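Local coordinates for oligopeptide ABC transporter, periplasmic oligopeptide-binding protein, putative (Thermotoga maritima MSB8, PDB 5IPW) that probably binds oligopeptides in the periplasm as the solute-binding component of an ABC transporter, at residues Ser71-Ile76 / Asp229-Thr234; Pro385-Leu390 / Glu584-Ile589; Leu48-Val53 / Phe261-Ile266. All coordinates share one frame; numbering follows the deposited sequence.

Contact 1: residues Ser71-Ile76 / Asp229-Thr234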
loop_
_atom_site.group_PDB
_atom_site.type_symbol
_atom_site.label_atom_id
_atom_site.label_comp_id
_atom_site.label_asym_id
_atom_site.label_seq_id
_atom_site.Cartn_x
_atom_site.Cartn_y
_atom_site.Cartn_z
ATOM N N SER A 71 8.958 -18.944 -2.453
ATOM C CA SER A 71 8.385 -18.281 -1.285
ATOM C C SER A 71 8.278 -16.767 -1.451
ATOM O O SER A 71 7.355 -16.136 -0.950
ATOM C CB SER A 71 9.275 -18.574 -0.077
ATOM O OG SER A 71 8.981 -17.706 0.998
ATOM N N ASP A 72 9.246 -16.192 -2.154
ATOM C CA ASP A 72 9.357 -14.748 -2.338
ATOM C C ASP A 72 8.587 -14.277 -3.582
ATOM O O ASP A 72 9.026 -13.383 -4.292
ATOM C CB ASP A 72 10.850 -14.405 -2.468
ATOM C CG ASP A 72 11.213 -13.075 -1.857
ATOM O OD1 ASP A 72 10.323 -12.337 -1.371
ATOM O OD2 ASP A 72 12.425 -12.781 -1.864
ATOM N N ARG A 73 7.423 -14.881 -3.811
ATOM C CA ARG A 73 6.611 -14.680 -5.016
ATOM C C ARG A 73 6.298 -13.205 -5.282
ATOM O O ARG A 73 6.514 -12.708 -6.389
ATOM C CB ARG A 73 5.309 -15.487 -4.869
ATOM C CG ARG A 73 4.247 -15.267 -5.938
ATOM C CD ARG A 73 3.022 -16.134 -5.671
ATOM N NE ARG A 73 3.307 -17.550 -5.881
ATOM C CZ ARG A 73 3.243 -18.182 -7.054
ATOM N NH1 ARG A 73 2.892 -17.544 -8.164
ATOM N NH2 ARG A 73 3.529 -19.476 -7.123
ATOM N N TRP A 74 5.817 -12.513 -4.256
ATOM C CA TRP A 74 5.243 -11.173 -4.424
ATOM C C TRP A 74 6.257 -10.074 -4.697
ATOM O O TRP A 74 5.888 -8.988 -5.133
ATOM C CB TRP A 74 4.385 -10.808 -3.223
ATOM C CG TRP A 74 3.299 -11.787 -3.050
ATOM C CD1 TRP A 74 3.199 -12.726 -2.075
ATOM C CD2 TRP A 74 2.178 -11.983 -3.918
ATOM N NE1 TRP A 74 2.068 -13.480 -2.260
ATOM C CE2 TRP A 74 1.423 -13.046 -3.386
ATOM C CE3 TRP A 74 1.728 -11.350 -5.084
ATOM C CZ2 TRP A 74 0.240 -13.493 -3.976
ATOM C CZ3 TRP A 74 0.554 -11.797 -5.673
ATOM C CH2 TRP A 74 -0.177 -12.858 -5.117
ATOM N N GLY A 75 7.526 -10.353 -4.440
ATOM C CA GLY A 75 8.588 -9.452 -4.838
ATOM C C GLY A 75 8.720 -9.382 -6.343
ATOM O O GLY A 75 8.988 -8.320 -6.898
ATOM N N ILE A 76 8.542 -10.521 -7.000
ATOM C CA ILE A 76 8.567 -10.574 -8.453
ATOM C C ILE A 76 7.300 -9.914 -8.972
ATOM O O ILE A 76 7.362 -9.065 -9.841
ATOM C CB ILE A 76 8.617 -12.017 -8.987
ATOM C CG1 ILE A 76 9.824 -12.784 -8.426
ATOM C CG2 ILE A 76 8.643 -12.027 -10.509
ATOM C CD1 ILE A 76 11.177 -12.211 -8.780
ATOM N N ASP A 229 -0.209 -19.685 -13.253
ATOM C CA ASP A 229 0.790 -19.268 -12.269
ATOM C C ASP A 229 1.855 -18.424 -12.963
ATOM O O ASP A 229 2.692 -18.957 -13.696
ATOM C CB ASP A 229 1.432 -20.512 -11.634
ATOM C CG ASP A 229 2.327 -20.181 -10.455
ATOM O OD1 ASP A 229 3.098 -19.205 -10.526
ATOM O OD2 ASP A 229 2.276 -20.911 -9.448
ATOM N N PHE A 230 1.834 -17.115 -12.712
ATOM C CA PHE A 230 2.749 -16.180 -13.378
ATOM C C PHE A 230 4.225 -16.426 -13.063
ATOM O O PHE A 230 5.097 -16.028 -13.824
ATOM C CB PHE A 230 2.406 -14.737 -13.010
ATOM C CG PHE A 230 2.971 -14.305 -11.695
ATOM C CD1 PHE A 230 4.243 -13.739 -11.625
ATOM C CD2 PHE A 230 2.251 -14.478 -10.522
ATOM C CE1 PHE A 230 4.773 -13.337 -10.411
ATOM C CE2 PHE A 230 2.780 -14.083 -9.302
ATOM C CZ PHE A 230 4.044 -13.513 -9.247
ATOM N N LEU A 231 4.487 -17.047 -11.920
ATOM C CA LEU A 231 5.837 -17.288 -11.434
ATOM C C LEU A 231 6.386 -18.591 -11.990
ATOM O O LEU A 231 7.513 -18.640 -12.468
ATOM C CB LEU A 231 5.806 -17.346 -9.904
ATOM C CG LEU A 231 7.109 -17.446 -9.105
ATOM C CD1 LEU A 231 7.906 -16.154 -9.199
ATOM C CD2 LEU A 231 6.796 -17.748 -7.649
ATOM N N GLU A 232 5.570 -19.640 -11.938
ATOM C CA GLU A 232 5.998 -21.007 -12.269
ATOM C C GLU A 232 5.885 -21.322 -13.759
ATOM O O GLU A 232 6.750 -22.002 -14.316
ATOM C CB GLU A 232 5.158 -22.038 -11.492
ATOM C CG GLU A 232 5.166 -21.897 -9.971
ATOM C CD GLU A 232 6.380 -22.521 -9.300
ATOM O OE1 GLU A 232 6.500 -22.376 -8.059
ATOM O OE2 GLU A 232 7.206 -23.155 -10.000
ATOM N N ASN A 233 4.816 -20.844 -14.400
ATOM C CA ASN A 233 4.511 -21.257 -15.771
ATOM C C ASN A 233 5.120 -20.366 -16.859
ATOM O O ASN A 233 4.546 -19.364 -17.277
ATOM C CB ASN A 233 3.009 -21.385 -15.975
ATOM C CG ASN A 233 2.663 -21.965 -17.329
ATOM O OD1 ASN A 233 3.534 -22.478 -18.030
ATOM N ND2 ASN A 233 1.392 -21.868 -17.716
ATOM N N THR A 234 6.288 -20.785 -17.317
ATOM C CA THR A 234 7.001 -20.202 -18.456
ATOM C C THR A 234 6.157 -20.085 -19.743
ATOM O O THR A 234 6.485 -19.304 -20.647
ATOM C CB THR A 234 8.296 -21.030 -18.687
ATOM O OG1 THR A 234 9.360 -20.432 -17.935
ATOM C CG2 THR A 234 8.705 -21.141 -20.155
#
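Arg73, from the 71-76 segment, stretches across to the loop 229-234 and ends on the carboxylate of Asp229. Its CB already meets the loop, 3.9 Å from CD2 of Leu231. CG lies anti to the backbone N (chi1 172°), which carries it toward the Phe230 ring, 3.8 Å from CZ. CD stays close to CE2 of the same ring. The chain runs straight to CD and bends at the third torsion, which places NE beside Leu231 CD2. Beyond NE the guanidinium is covered on one face by that methyl, which sits over its centre, 3.6 Å from CZ of Arg73. Phe230 comes up at the guanidinium edge, the two planes turned steeply, 81° apart.

At the tip an end-on salt bridge forms, one nitrogen to each oxygen. NH1 gives Asp229 OD1 a nearly straight bond of 2.9 Å that stays in the guanidinium plane but meets the oxygen from above the carboxylate plane. NH2 reaches Asp229 OD2 at 3.0 Å, on the syn side. With the two planes 52° apart, this is a twisted pair rather than a flat one. Glu232 adds a second acidic group, OE1 standing 4.3 Å from Arg73 NH2, too far for a salt bridge but likely to favour the positive charge there.

Further along the helix, Ile76 sets CG2 at the edge of the Phe230 ring and CG1 against Leu231 CD1. Ile76 and Leu231 both also touch Trp67 of strand 62-67. Within the two segments Asp229 OD1 accepts from three donors, Arg73 NH1 and the backbone N atoms of Leu231 and Glu232; the last two bonds make the Asx turn and Asx motif that shape the loop following helix 220-227.

Contact 2: residues Pro385-Leu390 / Glu584-Ile589; sequences PRQASL and ENLWMI
Gln387 brings its side-chain amide up to Leu586, the two side chains crossing obliquely, where the loop 385-390 meets the chain passing from helix 568-584 into strand 589-591, an edge strand of a five-stranded mixed sheet in this family 5 solute-binding protein. No hydrogen bond crosses; the contact is made by van der Waals touch between buried groups. NE2 of Gln387 comes to 3.5 Å from CD2 of Leu586, and OE1 lies 3.8 Å from CG of the same leucine. A bend at the second torsion (chi2 -97°) turns CD toward that leucine, while CG stays behind, 4.1 Å from CA of Ile589. Ala388 CB lies 4.4 Å from Ile589 C, and the peptide bond before this alanine is modelled as cis. An alanine in place of Gln387, lacking the atoms beyond CB, would probably open a gap beside Leu586 CD2 and leave the backbone of Ile589 less closely packed.

Farther out, Ser366 of helix 359-367 touches Gln387, Leu586 and Ile589 alike, and Arg371 of helix 371-379 lies on both Gln387 and Ile589. Ile589 is itself tied into the sheet by backbone bonds to Ile341. On the loop side, Arg386 forms a salt bridge with Glu402 through NE and also bonds within its own segment: NH2 reaches Leu390 O at 2.9 Å, arriving from above the carbonyl plane.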
loop_
_atom_site.group_PDB
_atom_site.type_symbol
_atom_site.label_atom_id
_atom_site.label_comp_id
_atom_site.label_asym_id
_atom_site.label_seq_id
_atom_site.Cartn_x
_atom_site.Cartn_y
_atom_site.Cartn_z
ATOM N N PRO A 385 10.525 13.066 13.963
ATOM C CA PRO A 385 9.647 13.477 15.066
ATOM C C PRO A 385 8.356 14.136 14.559
ATOM O O PRO A 385 8.411 15.177 13.912
ATOM C CB PRO A 385 10.509 14.476 15.845
ATOM C CG PRO A 385 11.914 14.102 15.514
ATOM C CD PRO A 385 11.854 13.692 14.075
ATOM N N ARG A 386 7.216 13.515 14.852
ATOM C CA ARG A 386 5.903 13.956 14.391
ATOM C C ARG A 386 4.820 13.268 15.225
ATOM O O ARG A 386 5.109 12.367 16.020
ATOM C CB ARG A 386 5.704 13.661 12.891
ATOM C CG ARG A 386 5.700 12.183 12.512
ATOM C CD ARG A 386 6.024 11.913 11.042
ATOM N NE ARG A 386 5.088 12.556 10.123
ATOM C CZ ARG A 386 3.860 12.118 9.851
ATOM N NH1 ARG A 386 3.379 11.026 10.431
ATOM N NH2 ARG A 386 3.097 12.792 8.998
ATOM N N GLN A 387 3.583 13.715 15.058
ATOM C CA GLN A 387 2.454 13.057 15.691
ATOM C C GLN A 387 1.166 13.467 15.026
ATOM O O GLN A 387 0.887 14.664 14.945
ATOM C CB GLN A 387 2.344 13.443 17.169
ATOM C CG GLN A 387 1.027 13.014 17.843
ATOM C CD GLN A 387 -0.032 14.106 17.897
ATOM O OE1 GLN A 387 -1.003 14.086 17.137
ATOM N NE2 GLN A 387 0.150 15.064 18.800
ATOM N N ALA A 388 0.355 12.515 14.567
ATOM C CA ALA A 388 0.690 11.096 14.405
ATOM C C ALA A 388 -0.333 10.650 13.408
ATOM O O ALA A 388 -1.393 10.143 13.776
ATOM C CB ALA A 388 0.527 10.319 15.684
ATOM N N SER A 389 -0.007 10.873 12.141
ATOM C CA SER A 389 -1.008 11.054 11.111
ATOM C C SER A 389 -0.441 10.720 9.739
ATOM O O SER A 389 0.662 10.185 9.635
ATOM C CB SER A 389 -1.502 12.503 11.153
ATOM O OG SER A 389 -0.448 13.442 11.018
ATOM N N LEU A 390 -1.201 11.043 8.694
ATOM C CA LEU A 390 -0.822 10.701 7.329
ATOM C C LEU A 390 0.548 11.281 7.004
ATOM O O LEU A 390 0.798 12.465 7.233
ATOM C CB LEU A 390 -1.890 11.169 6.334
ATOM C CG LEU A 390 -3.316 10.647 6.614
ATOM C CD1 LEU A 390 -4.328 11.130 5.585
ATOM C CD2 LEU A 390 -3.343 9.128 6.698
ATOM N N GLU A 584 -8.258 18.435 15.763
ATOM C CA GLU A 584 -8.888 19.113 16.887
ATOM C C GLU A 584 -9.040 18.196 18.110
ATOM O O GLU A 584 -8.891 18.649 19.246
ATOM C CB GLU A 584 -10.234 19.698 16.442
ATOM C CG GLU A 584 -10.059 20.943 15.578
ATOM C CD GLU A 584 -11.257 21.268 14.705
ATOM O OE1 GLU A 584 -11.229 22.337 14.062
ATOM O OE2 GLU A 584 -12.219 20.471 14.649
ATOM N N ASN A 585 -9.331 16.919 17.866
ATOM C CA ASN A 585 -9.297 15.883 18.902
ATOM C C ASN A 585 -8.052 15.046 18.682
ATOM O O ASN A 585 -7.738 14.710 17.555
ATOM C CB ASN A 585 -10.516 14.980 18.800
ATOM C CG ASN A 585 -11.820 15.756 18.732
ATOM O OD1 ASN A 585 -12.525 15.879 19.727
ATOM N ND2 ASN A 585 -12.151 16.276 17.552
ATOM N N LEU A 586 -7.335 14.703 19.738
ATOM C CA LEU A 586 -6.087 13.954 19.567
ATOM C C LEU A 586 -6.185 12.546 20.140
ATOM O O LEU A 586 -5.412 12.164 21.024
ATOM C CB LEU A 586 -4.913 14.732 20.173
ATOM C CG LEU A 586 -3.937 15.368 19.181
ATOM C CD1 LEU A 586 -4.643 16.138 18.080
ATOM C CD2 LEU A 586 -2.981 16.282 19.930
ATOM N N TRP A 587 -7.122 11.769 19.599
ATOM C CA TRP A 587 -7.386 10.413 20.087
ATOM C C TRP A 587 -6.187 9.488 19.973
ATOM O O TRP A 587 -6.021 8.588 20.788
ATOM C CB TRP A 587 -8.538 9.800 19.329
ATOM C CG TRP A 587 -9.813 10.493 19.548
ATOM C CD1 TRP A 587 -10.488 10.627 20.726
ATOM C CD2 TRP A 587 -10.600 11.140 18.554
ATOM N NE1 TRP A 587 -11.652 11.322 20.522
ATOM C CE2 TRP A 587 -11.747 11.647 19.195
ATOM C CE3 TRP A 587 -10.448 11.337 17.177
ATOM C CZ2 TRP A 587 -12.738 12.344 18.507
ATOM C CZ3 TRP A 587 -11.430 12.025 16.493
ATOM C CH2 TRP A 587 -12.562 12.525 17.158
ATOM N N MET A 588 -5.364 9.694 18.949
ATOM C CA MET A 588 -4.090 8.985 18.844
ATOM C C MET A 588 -2.956 9.954 19.108
ATOM O O MET A 588 -2.888 11.021 18.503
ATOM C CB MET A 588 -3.925 8.350 17.463
ATOM C CG MET A 588 -4.673 7.037 17.291
ATOM S SD MET A 588 -4.606 6.382 15.611
ATOM C CE MET A 588 -5.724 7.515 14.790
ATOM N N ILE A 589 -2.070 9.580 20.021
ATOM C CA ILE A 589 -0.898 10.382 20.333
ATOM C C ILE A 589 0.325 9.559 19.975
ATOM O O ILE A 589 0.709 8.643 20.701
ATOM C CB ILE A 589 -0.854 10.797 21.823
ATOM C CG1 ILE A 589 -2.058 11.687 22.163
ATOM C CG2 ILE A 589 0.442 11.530 22.131
ATOM C CD1 ILE A 589 -2.241 11.937 23.645
#

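Contact 3: residues Leu48-Val53 / Phe261-Ile266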
loop_
_atom_site.group_PDB
_atom_site.type_symbol
_atom_site.label_atom_id
_atom_site.label_comp_id
_atom_site.label_asym_id
_atom_site.label_seq_id
_atom_site.Cartn_x
_atom_site.Cartn_y
_atom_site.Cartn_z
ATOM N N LEU A 48 0.774 3.162 -24.447
ATOM C CA LEU A 48 0.947 4.062 -23.316
ATOM C C LEU A 48 2.259 4.802 -23.502
ATOM O O LEU A 48 3.211 4.254 -24.045
ATOM C CB LEU A 48 0.924 3.283 -21.999
ATOM C CG LEU A 48 1.228 4.064 -20.717
ATOM C CD1 LEU A 48 0.204 5.151 -20.455
ATOM C CD2 LEU A 48 1.286 3.117 -19.531
ATOM N N VAL A 49 2.292 6.064 -23.097
ATOM C CA VAL A 49 3.482 6.890 -23.251
ATOM C C VAL A 49 3.985 7.233 -21.870
ATOM O O VAL A 49 3.235 7.732 -21.035
ATOM C CB VAL A 49 3.188 8.179 -24.041
ATOM C CG1 VAL A 49 4.455 9.005 -24.214
ATOM C CG2 VAL A 49 2.593 7.831 -25.399
ATOM N N VAL A 50 5.261 6.951 -21.630
ATOM C CA VAL A 50 5.823 7.047 -20.297
ATOM C C VAL A 50 6.914 8.091 -20.268
ATOM O O VAL A 50 7.820 8.060 -21.083
ATOM C CB VAL A 50 6.364 5.686 -19.868
ATOM C CG1 VAL A 50 7.070 5.765 -18.514
ATOM C CG2 VAL A 50 5.211 4.708 -19.813
ATOM N N GLN A 51 6.810 9.031 -19.337
ATOM C CA GLN A 51 7.860 10.016 -19.169
ATOM C C GLN A 51 8.843 9.527 -18.111
ATOM O O GLN A 51 8.449 9.212 -16.988
ATOM C CB GLN A 51 7.303 11.372 -18.777
ATOM C CG GLN A 51 8.365 12.454 -18.766
ATOM C CD GLN A 51 7.813 13.758 -18.258
ATOM O OE1 GLN A 51 6.830 14.277 -18.804
ATOM N NE2 GLN A 51 8.421 14.297 -17.197
ATOM N N PRO A 52 10.125 9.455 -18.472
ATOM C CA PRO A 52 11.123 8.987 -17.541
ATOM C C PRO A 52 11.163 9.752 -16.233
ATOM O O PRO A 52 10.903 10.947 -16.204
ATOM C CB PRO A 52 12.430 9.209 -18.288
ATOM C CG PRO A 52 12.068 9.086 -19.716
ATOM C CD PRO A 52 10.652 9.563 -19.841
ATOM N N VAL A 53 11.516 9.047 -15.166
ATOM C CA VAL A 53 11.757 9.672 -13.881
ATOM C C VAL A 53 12.903 10.665 -13.976
ATOM O O VAL A 53 12.879 11.694 -13.322
ATOM C CB VAL A 53 12.073 8.621 -12.796
ATOM C CG1 VAL A 53 12.684 9.266 -11.562
ATOM C CG2 VAL A 53 10.812 7.861 -12.427
ATOM N N PHE A 261 5.335 -5.837 -25.371
ATOM C CA PHE A 261 4.963 -4.847 -24.360
ATOM C C PHE A 261 4.463 -3.571 -25.036
ATOM O O PHE A 261 4.991 -3.157 -26.077
ATOM C CB PHE A 261 6.108 -4.531 -23.395
ATOM C CG PHE A 261 5.655 -3.833 -22.148
ATOM C CD1 PHE A 261 4.726 -4.425 -21.312
ATOM C CD2 PHE A 261 6.117 -2.572 -21.830
ATOM C CE1 PHE A 261 4.274 -3.779 -20.175
ATOM C CE2 PHE A 261 5.679 -1.921 -20.692
ATOM C CZ PHE A 261 4.758 -2.524 -19.860
ATOM N N TRP A 262 3.479 -2.945 -24.397
ATOM C CA TRP A 262 2.537 -2.027 -25.054
ATOM C C TRP A 262 2.725 -0.584 -24.629
ATOM O O TRP A 262 1.857 0.244 -24.889
ATOM C CB TRP A 262 1.094 -2.456 -24.736
ATOM C CG TRP A 262 0.983 -2.983 -23.360
ATOM C CD1 TRP A 262 1.112 -4.285 -22.974
ATOM C CD2 TRP A 262 0.799 -2.226 -22.168
ATOM N NE1 TRP A 262 1.003 -4.385 -21.614
ATOM C CE2 TRP A 262 0.808 -3.135 -21.091
ATOM C CE3 TRP A 262 0.624 -0.870 -21.902
ATOM C CZ2 TRP A 262 0.647 -2.732 -19.769
ATOM C CZ3 TRP A 262 0.461 -0.468 -20.582
ATOM C CH2 TRP A 262 0.478 -1.394 -19.533
ATOM N N ALA A 263 3.840 -0.278 -23.971
ATOM C CA ALA A 263 4.132 1.094 -23.587
ATOM C C ALA A 263 5.449 1.506 -24.188
ATOM O O ALA A 263 6.322 0.677 -24.402
ATOM C CB ALA A 263 4.185 1.232 -22.082
ATOM N N VAL A 264 5.582 2.798 -24.455
ATOM C CA VAL A 264 6.814 3.374 -24.959
ATOM C C VAL A 264 7.223 4.615 -24.171
ATOM O O VAL A 264 6.478 5.130 -23.343
ATOM C CB VAL A 264 6.700 3.757 -26.449
ATOM C CG1 VAL A 264 6.295 2.554 -27.292
ATOM C CG2 VAL A 264 5.696 4.890 -26.654
ATOM N N ASP A 265 8.449 5.028 -24.437
ATOM C CA ASP A 265 9.035 6.312 -24.064
ATOM C C ASP A 265 8.390 7.499 -24.710
ATOM O O ASP A 265 7.713 7.374 -25.721
ATOM C CB ASP A 265 10.452 6.361 -24.648
ATOM C CG ASP A 265 11.474 6.121 -23.656
ATOM O OD1 ASP A 265 11.101 5.844 -22.504
ATOM O OD2 ASP A 265 12.653 6.211 -24.024
ATOM N N ILE A 266 8.723 8.674 -24.194
ATOM C CA ILE A 266 8.484 9.909 -24.927
ATOM C C ILE A 266 9.236 9.955 -26.265
ATOM O O ILE A 266 8.798 10.634 -27.176
ATOM C CB ILE A 266 8.772 11.176 -24.080
ATOM C CG1 ILE A 266 10.214 11.224 -23.577
ATOM C CG2 ILE A 266 7.817 11.243 -22.897
ATOM C CD1 ILE A 266 10.546 12.472 -22.779
#
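Strands 48-51 and 263-265 run side by side as a parallel pair, with Leu48 opposite Ala263 and Val49 opposite Val264. The axes of these short strands are turned 39° from each other, a marked twist. Strand 48-51 uses alternate residues for the bonding. Leu48 takes part at both ends, its N donating to Trp262 O and its O accepting from Val264 N at 2.8 Å. Val50 N then donates to Val264 O. A last bond, from Ile266 N to Val50 O, is weak.

On the face that carries Leu48 and Ala263, the two CB atoms stand 3.9 Å apart. Leu48 and Trp262 lie alongside each other, pointing the same way, and the leucine CD2 meets the indole at its edge, 3.8 Å from CZ3. The indole NE1 bonds to Leu239 O.

In the sheet as a whole strand 48-51 is the middle of three: its other side bonds to strand 2-4, at the N-terminal end of the construct, through Val49 with Gly4 and Gln51 with Ala2, Gly4 and Ala2 being residues probably left from the expression tag. That makes the sheet mixed, antiparallel on one side and parallel on the other.

Val49 and Val264 occupy the other face, where Val49 also touches Pro7 and Tyr10 of helix 7-14. Past the paired residues, Ile266 packs on the end of the first strand. Its CG2 approaches CA of Gln51 to 3.9 Å and also nears CG1 of Val49, while Ile266 CG1, on the other branch, lies 4.1 Å from CD of Pro52. Asp265 turns its carboxylate to partners beyond the pair, OD2 being hydrogen-bonded to Tyr273 OH and Asn269 ND2.

Contacts 1 and 3 are the closer pair: their centres lie 25 Å apart, and about 12 Å separates their nearest atoms. In sequence, both segments of contact 1 fall between the two segments of contact 3. Contact 2 stands on the opposite side of the chain's centre from each of them, with centre separations of 39 Å to contact 1 and 40 Å to contact 3, and it opens along the chain only after both have closed. None touches another. Proteins of this family hold peptide between lobes, as this one probably does; the contacts described here are not known to line such a pocket.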